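Local coordinates for protein-arginine-phosphatase (Geobacillus stearothermophilus, PDB 4PIC) that removes phosphate from phosphoarginine residues of proteins, probably counteracting the arginine kinase McsB, and does almost nothing to phosphotyrosine peptides, at residues 8-13 with 84-89; 101-106 with 110-115. One frame throughout, in Å; residues are numbered along the deposited sequence.

Contact 1: residues 8-13 with 84-89; sequences VCTGNT and SGHKDM. With PO4 (phosphate ion), chain C.
H86 and T10 meet because both first torsions set the working group beside its own backbone N: H86 CG stands opposite the carbonyl carbon (chi1 -72°), which carries the imidazole from helix 84-93 to the end of strand 3-9, and T10 OG1 takes the same setting. The two side chains then cross at about a right angle, and the T10 hydroxyl reaches the ring edge in its plane, with OG1 2.7 Å from H86 NE2. Either atom could be the donor of this hydrogen bond. One face of the ring lies against the strand backbone: C9 CA sits 3.7 Å from the H86 ring centroid, 14° off the normal, a CH-pi contact. The edge bond and the covered face together restrict how the imidazole can turn. An alanine in place of H86 would probably leave the T10 hydroxyl without this partner and open a gap over C9 CA.

A phosphate ion, probably from the crystallisation liquor, lies beyond the ring. T10 N donates to its O3 at 3.1 Å, and G11 N donates to its O1 at 2.8 Å with a nearly straight angle of 165°. H86 CE1 comes within 3.3 Å of the same phosphate O3, which is also 3.4 Å from C9 CB. R15, against which H86 packs, binds the ion through NH2. Backbone N-H groups and an arginine converging on one phosphate are the mark of the P-loop of low molecular weight phosphatases, where C9 is the nucleophile; the geometry is consistent with H86 positioning T10, whose N-H binds the ion, while its own CE1 edge borders the anion pocket.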
loop_
_atom_site.group_PDB
_atom_site.type_symbol
_atom_site.label_atom_id
_atom_site.label_comp_id
_atom_site.label_asym_id
_atom_site.label_seq_id
_atom_site.Cartn_x
_atom_site.Cartn_y
_atom_site.Cartn_z
ATOM N N VAL A 8 -12.369 1.140 -1.745
ATOM C CA VAL A 8 -10.906 1.217 -1.756
ATOM C C VAL A 8 -10.225 -0.045 -2.307
ATOM O O VAL A 8 -10.554 -1.156 -1.895
ATOM C CB VAL A 8 -10.365 1.488 -0.335
ATOM C CG1 VAL A 8 -8.832 1.569 -0.364
ATOM C CG2 VAL A 8 -10.952 2.770 0.241
ATOM N N CYS A 9 -9.289 0.128 -3.245
ATOM C CA CYS A 9 -8.355 -0.929 -3.641
ATOM C C CYS A 9 -6.958 -0.329 -3.632
ATOM O O CYS A 9 -6.730 0.609 -2.891
ATOM C CB CYS A 9 -8.719 -1.585 -4.980
ATOM S SG CYS A 9 -8.777 -0.510 -6.428
ATOM N N THR A 10 -6.023 -0.835 -4.432
ATOM C CA THR A 10 -4.668 -0.280 -4.385
ATOM C C THR A 10 -4.482 0.845 -5.387
ATOM O O THR A 10 -4.145 1.976 -5.001
ATOM C CB THR A 10 -3.573 -1.350 -4.559
ATOM O OG1 THR A 10 -3.694 -2.303 -3.496
ATOM C CG2 THR A 10 -2.168 -0.718 -4.525
ATOM N N GLY A 11 -4.689 0.551 -6.669
ATOM C CA GLY A 11 -4.402 1.517 -7.719
ATOM C C GLY A 11 -5.568 2.426 -8.076
ATOM O O GLY A 11 -5.383 3.422 -8.781
ATOM N N ASN A 12 -6.763 2.093 -7.581
ATOM C CA ASN A 12 -7.987 2.840 -7.885
ATOM C C ASN A 12 -8.187 2.986 -9.396
ATOM O O ASN A 12 -8.564 4.061 -9.880
ATOM C CB ASN A 12 -7.965 4.208 -7.203
ATOM C CG ASN A 12 -9.306 4.925 -7.255
ATOM O OD1 ASN A 12 -9.356 6.147 -7.462
ATOM N ND2 ASN A 12 -10.402 4.184 -7.061
ATOM N N THR A 13 -7.921 1.906 -10.130
ATOM C CA THR A 13 -8.177 1.877 -11.580
ATOM C C THR A 13 -9.066 0.705 -11.989
ATOM O O THR A 13 -9.675 0.731 -13.058
ATOM C CB THR A 13 -6.884 1.808 -12.431
ATOM O OG1 THR A 13 -6.132 0.643 -12.073
ATOM C CG2 THR A 13 -6.030 3.052 -12.227
ATOM N N SER A 84 -9.701 -8.185 2.288
ATOM C CA SER A 84 -9.266 -8.082 3.680
ATOM C C SER A 84 -7.882 -7.436 3.804
ATOM O O SER A 84 -7.632 -6.665 4.741
ATOM C CB SER A 84 -9.306 -9.446 4.378
ATOM O OG SER A 84 -8.468 -10.379 3.730
ATOM N N GLY A 85 -6.998 -7.728 2.852
ATOM C CA GLY A 85 -5.679 -7.115 2.822
ATOM C C GLY A 85 -5.786 -5.607 2.775
ATOM O O GLY A 85 -5.081 -4.899 3.491
ATOM N N HIS A 86 -6.692 -5.104 1.941
ATOM C CA HIS A 86 -6.893 -3.662 1.867
ATOM C C HIS A 86 -7.469 -3.137 3.174
ATOM O O HIS A 86 -7.048 -2.085 3.664
ATOM C CB HIS A 86 -7.827 -3.303 0.714
ATOM C CG HIS A 86 -7.205 -3.462 -0.635
ATOM N ND1 HIS A 86 -7.702 -4.330 -1.581
ATOM C CD2 HIS A 86 -6.132 -2.857 -1.201
ATOM C CE1 HIS A 86 -6.952 -4.263 -2.671
ATOM N NE2 HIS A 86 -6.000 -3.374 -2.467
ATOM N N LYS A 87 -8.453 -3.848 3.721
ATOM C CA LYS A 87 -9.019 -3.473 5.011
ATOM C C LYS A 87 -7.928 -3.369 6.069
ATOM O O LYS A 87 -7.851 -2.375 6.803
ATOM C CB LYS A 87 -10.084 -4.475 5.449
ATOM C CG LYS A 87 -10.691 -4.140 6.813
ATOM C CD LYS A 87 -11.683 -5.196 7.257
ATOM C CE LYS A 87 -11.778 -5.253 8.773
ATOM N NZ LYS A 87 -10.446 -5.563 9.366
ATOM N N ASP A 88 -7.067 -4.378 6.128
ATOM C CA ASP A 88 -6.006 -4.396 7.127
ATOM C C ASP A 88 -5.035 -3.233 6.933
ATOM O O ASP A 88 -4.637 -2.591 7.894
ATOM C CB ASP A 88 -5.255 -5.728 7.101
ATOM C CG ASP A 88 -6.093 -6.887 7.603
ATOM O OD1 ASP A 88 -7.099 -6.655 8.306
ATOM O OD2 ASP A 88 -5.730 -8.038 7.287
HETATM N N MSE A 89 -4.668 -2.946 5.687
HETATM C CA MSE A 89 -3.805 -1.799 5.430
HETATM C C MSE A 89 -4.438 -0.486 5.852
HETATM O O MSE A 89 -3.780 0.361 6.466
HETATM C CB MSE A 89 -3.405 -1.722 3.955
HETATM C CG MSE A 89 -2.520 -2.860 3.479
HETATM SE SE MSE A 89 -1.874 -2.597 1.682
HETATM C CE MSE A 89 -0.622 -1.176 2.061
HETATM P P PO4 C . -5.345 -3.484 -7.073
HETATM O O1 PO4 C . -5.248 -2.034 -7.476
HETATM O O2 PO4 C . -3.961 -4.078 -6.986
HETATM O O3 PO4 C . -6.048 -3.609 -5.763
HETATM O O4 PO4 C . -6.097 -4.211 -8.162
#

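Contact 2: residues 101-106 with 110-115; sequences TFTLKQ and GTDGDI
The carboxylate of D112 and the amide of Q106 lie side by side, their planes 64° apart, too steep to stack; D112 OD1 packs 3.8 Å from Q106 CB. Above the carboxylate plane, 37° out of it, the T103 hydroxyl donates from OG1 to D112 OD2 at 2.8 Å. That same oxygen turns its anti lone pair to the N-H of G113, so two donors grip it. The Q106 NE2 lies at the edge of the F102 ring, in its plane.

With OG1 set between the backbone N and the carbonyl carbon (chi1 62°), the T103 hydroxyl points where it can meet both Q106 N and D112: while giving its proton to D112, it accepts from Q106 N. In return Q106 OE1 takes the N-H of T103, its N 3.0 Å away.

Further along, the aliphatic part of K105 runs beside T111, with CE 3.9 Å from T111 CG2, and its CB lies 3.5 Å from G113 O. A water joins K105 N to G113 O, while Q106 CA makes a CH...O contact of 3.2 Å with T111 O. G110, at positive phi, leaves the helix with its N bonded to Q106 O.

T103 and Q106 thus form a capping box at the start of helix 104-109, to which D112, from the chain returning past the helix, adds a side-chain bond.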
loop_
_atom_site.group_PDB
_atom_site.type_symbol
_atom_site.label_atom_id
_atom_site.label_comp_id
_atom_site.label_asym_id
_atom_site.label_seq_id
_atom_site.Cartn_x
_atom_site.Cartn_y
_atom_site.Cartn_z
ATOM N N THR A 101 -14.510 0.663 8.833
ATOM C CA THR A 101 -13.848 0.048 7.683
ATOM C C THR A 101 -14.158 -1.437 7.657
ATOM O O THR A 101 -13.977 -2.137 8.653
ATOM C CB THR A 101 -12.332 0.267 7.742
ATOM O OG1 THR A 101 -12.081 1.675 7.782
ATOM C CG2 THR A 101 -11.651 -0.305 6.506
ATOM N N PHE A 102 -14.666 -1.914 6.524
ATOM C CA PHE A 102 -15.061 -3.307 6.388
ATOM C C PHE A 102 -14.658 -3.725 4.995
ATOM O O PHE A 102 -14.468 -2.868 4.141
ATOM C CB PHE A 102 -16.592 -3.445 6.445
ATOM C CG PHE A 102 -17.256 -2.750 7.608
ATOM C CD1 PHE A 102 -17.609 -3.463 8.740
ATOM C CD2 PHE A 102 -17.564 -1.400 7.542
ATOM C CE1 PHE A 102 -18.235 -2.832 9.805
ATOM C CE2 PHE A 102 -18.191 -0.764 8.602
ATOM C CZ PHE A 102 -18.519 -1.478 9.732
ATOM N N THR A 103 -14.577 -5.025 4.732
ATOM C CA THR A 103 -14.614 -5.459 3.333
ATOM C C THR A 103 -16.050 -5.311 2.865
ATOM O O THR A 103 -16.987 -5.422 3.661
ATOM C CB THR A 103 -14.168 -6.919 3.120
ATOM O OG1 THR A 103 -15.059 -7.808 3.812
ATOM C CG2 THR A 103 -12.736 -7.122 3.607
ATOM N N LEU A 104 -16.239 -5.049 1.581
ATOM C CA LEU A 104 -17.586 -4.962 1.041
ATOM C C LEU A 104 -18.386 -6.234 1.350
ATOM O O LEU A 104 -19.539 -6.160 1.765
ATOM C CB LEU A 104 -17.518 -4.703 -0.464
ATOM C CG LEU A 104 -18.808 -4.795 -1.255
ATOM C CD1 LEU A 104 -19.859 -3.804 -0.756
ATOM C CD2 LEU A 104 -18.495 -4.565 -2.737
ATOM N N LYS A 105 -17.747 -7.385 1.186
ATOM C CA LYS A 105 -18.386 -8.673 1.437
ATOM C C LYS A 105 -18.842 -8.831 2.884
ATOM O O LYS A 105 -19.976 -9.244 3.141
ATOM C CB LYS A 105 -17.438 -9.810 1.053
ATOM C CG LYS A 105 -17.997 -11.203 1.307
ATOM C CD LYS A 105 -19.161 -11.496 0.370
ATOM C CE LYS A 105 -19.562 -12.968 0.420
ATOM N NZ LYS A 105 -20.622 -13.304 -0.581
ATOM N N GLN A 106 -17.966 -8.504 3.831
ATOM C CA GLN A 106 -18.323 -8.657 5.240
ATOM C C GLN A 106 -19.461 -7.718 5.618
ATOM O O GLN A 106 -20.356 -8.090 6.378
ATOM C CB GLN A 106 -17.103 -8.466 6.157
ATOM C CG GLN A 106 -16.789 -7.026 6.535
ATOM C CD GLN A 106 -15.686 -6.913 7.585
ATOM O OE1 GLN A 106 -14.526 -6.651 7.260
ATOM N NE2 GLN A 106 -16.053 -7.106 8.852
ATOM N N GLY A 110 -21.953 -10.664 6.145
ATOM C CA GLY A 110 -21.591 -11.249 7.428
ATOM C C GLY A 110 -20.534 -12.344 7.369
ATOM O O GLY A 110 -20.055 -12.811 8.407
ATOM N N THR A 111 -20.182 -12.783 6.163
ATOM C CA THR A 111 -19.011 -13.636 6.004
ATOM C C THR A 111 -17.960 -12.845 5.247
ATOM O O THR A 111 -18.244 -11.772 4.707
ATOM C CB THR A 111 -19.324 -14.972 5.283
ATOM O OG1 THR A 111 -18.148 -15.802 5.269
ATOM C CG2 THR A 111 -19.791 -14.723 3.853
ATOM N N ASP A 112 -16.738 -13.349 5.205
ATOM C CA ASP A 112 -15.704 -12.596 4.520
ATOM C C ASP A 112 -15.339 -13.183 3.166
ATOM O O ASP A 112 -15.611 -14.351 2.873
ATOM C CB ASP A 112 -14.477 -12.389 5.410
ATOM C CG ASP A 112 -14.087 -10.926 5.516
ATOM O OD1 ASP A 112 -13.913 -10.433 6.650
ATOM O OD2 ASP A 112 -13.956 -10.266 4.453
ATOM N N GLY A 113 -14.750 -12.340 2.329
ATOM C CA GLY A 113 -14.361 -12.732 0.992
ATOM C C GLY A 113 -13.733 -11.539 0.312
ATOM O O GLY A 113 -14.000 -10.391 0.693
ATOM N N ASP A 114 -12.885 -11.815 -0.670
ATOM C CA ASP A 114 -12.260 -10.772 -1.468
ATOM C C ASP A 114 -12.902 -10.732 -2.835
ATOM O O ASP A 114 -13.281 -11.770 -3.382
ATOM C CB ASP A 114 -10.764 -11.047 -1.642
ATOM C CG ASP A 114 -10.001 -10.995 -0.338
ATOM O OD1 ASP A 114 -10.554 -10.477 0.644
ATOM O OD2 ASP A 114 -8.843 -11.465 -0.313
ATOM N N ILE A 115 -13.004 -9.534 -3.398
ATOM C CA ILE A 115 -13.460 -9.393 -4.774
ATOM C C ILE A 115 -12.369 -9.954 -5.688
ATOM O O ILE A 115 -11.177 -9.719 -5.451
ATOM C CB ILE A 115 -13.748 -7.919 -5.119
ATOM C CG1 ILE A 115 -14.853 -7.367 -4.213
ATOM C CG2 ILE A 115 -14.096 -7.764 -6.602
ATOM C CD1 ILE A 115 -16.165 -8.120 -4.321
HETATM O O HOH W 1 -15.034 -7.783 -0.147
#

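How the contacts relate
Contacts 1 and 2 have centres 12 Å apart and follow one another along the chain, helix 84-93 leading into strand 101-103. They touch directly where S84 N lies 2.9 Å from D114 OD1, a probable hydrogen bond, and where K87 CD packs 3.2 Å from Q106 OE1. Contact 1 contains the nucleophile C9 and the phosphate; contact 2 is more remote, the T103 side chain being about 11 Å from that of C9. R15 nevertheless joins them: its NH2 binds the phosphate and its NH1 bonds to I115 O. The 110-115 segment also leads toward D117, the probable proton donor, whose side chain is about 7 Å from that of H86.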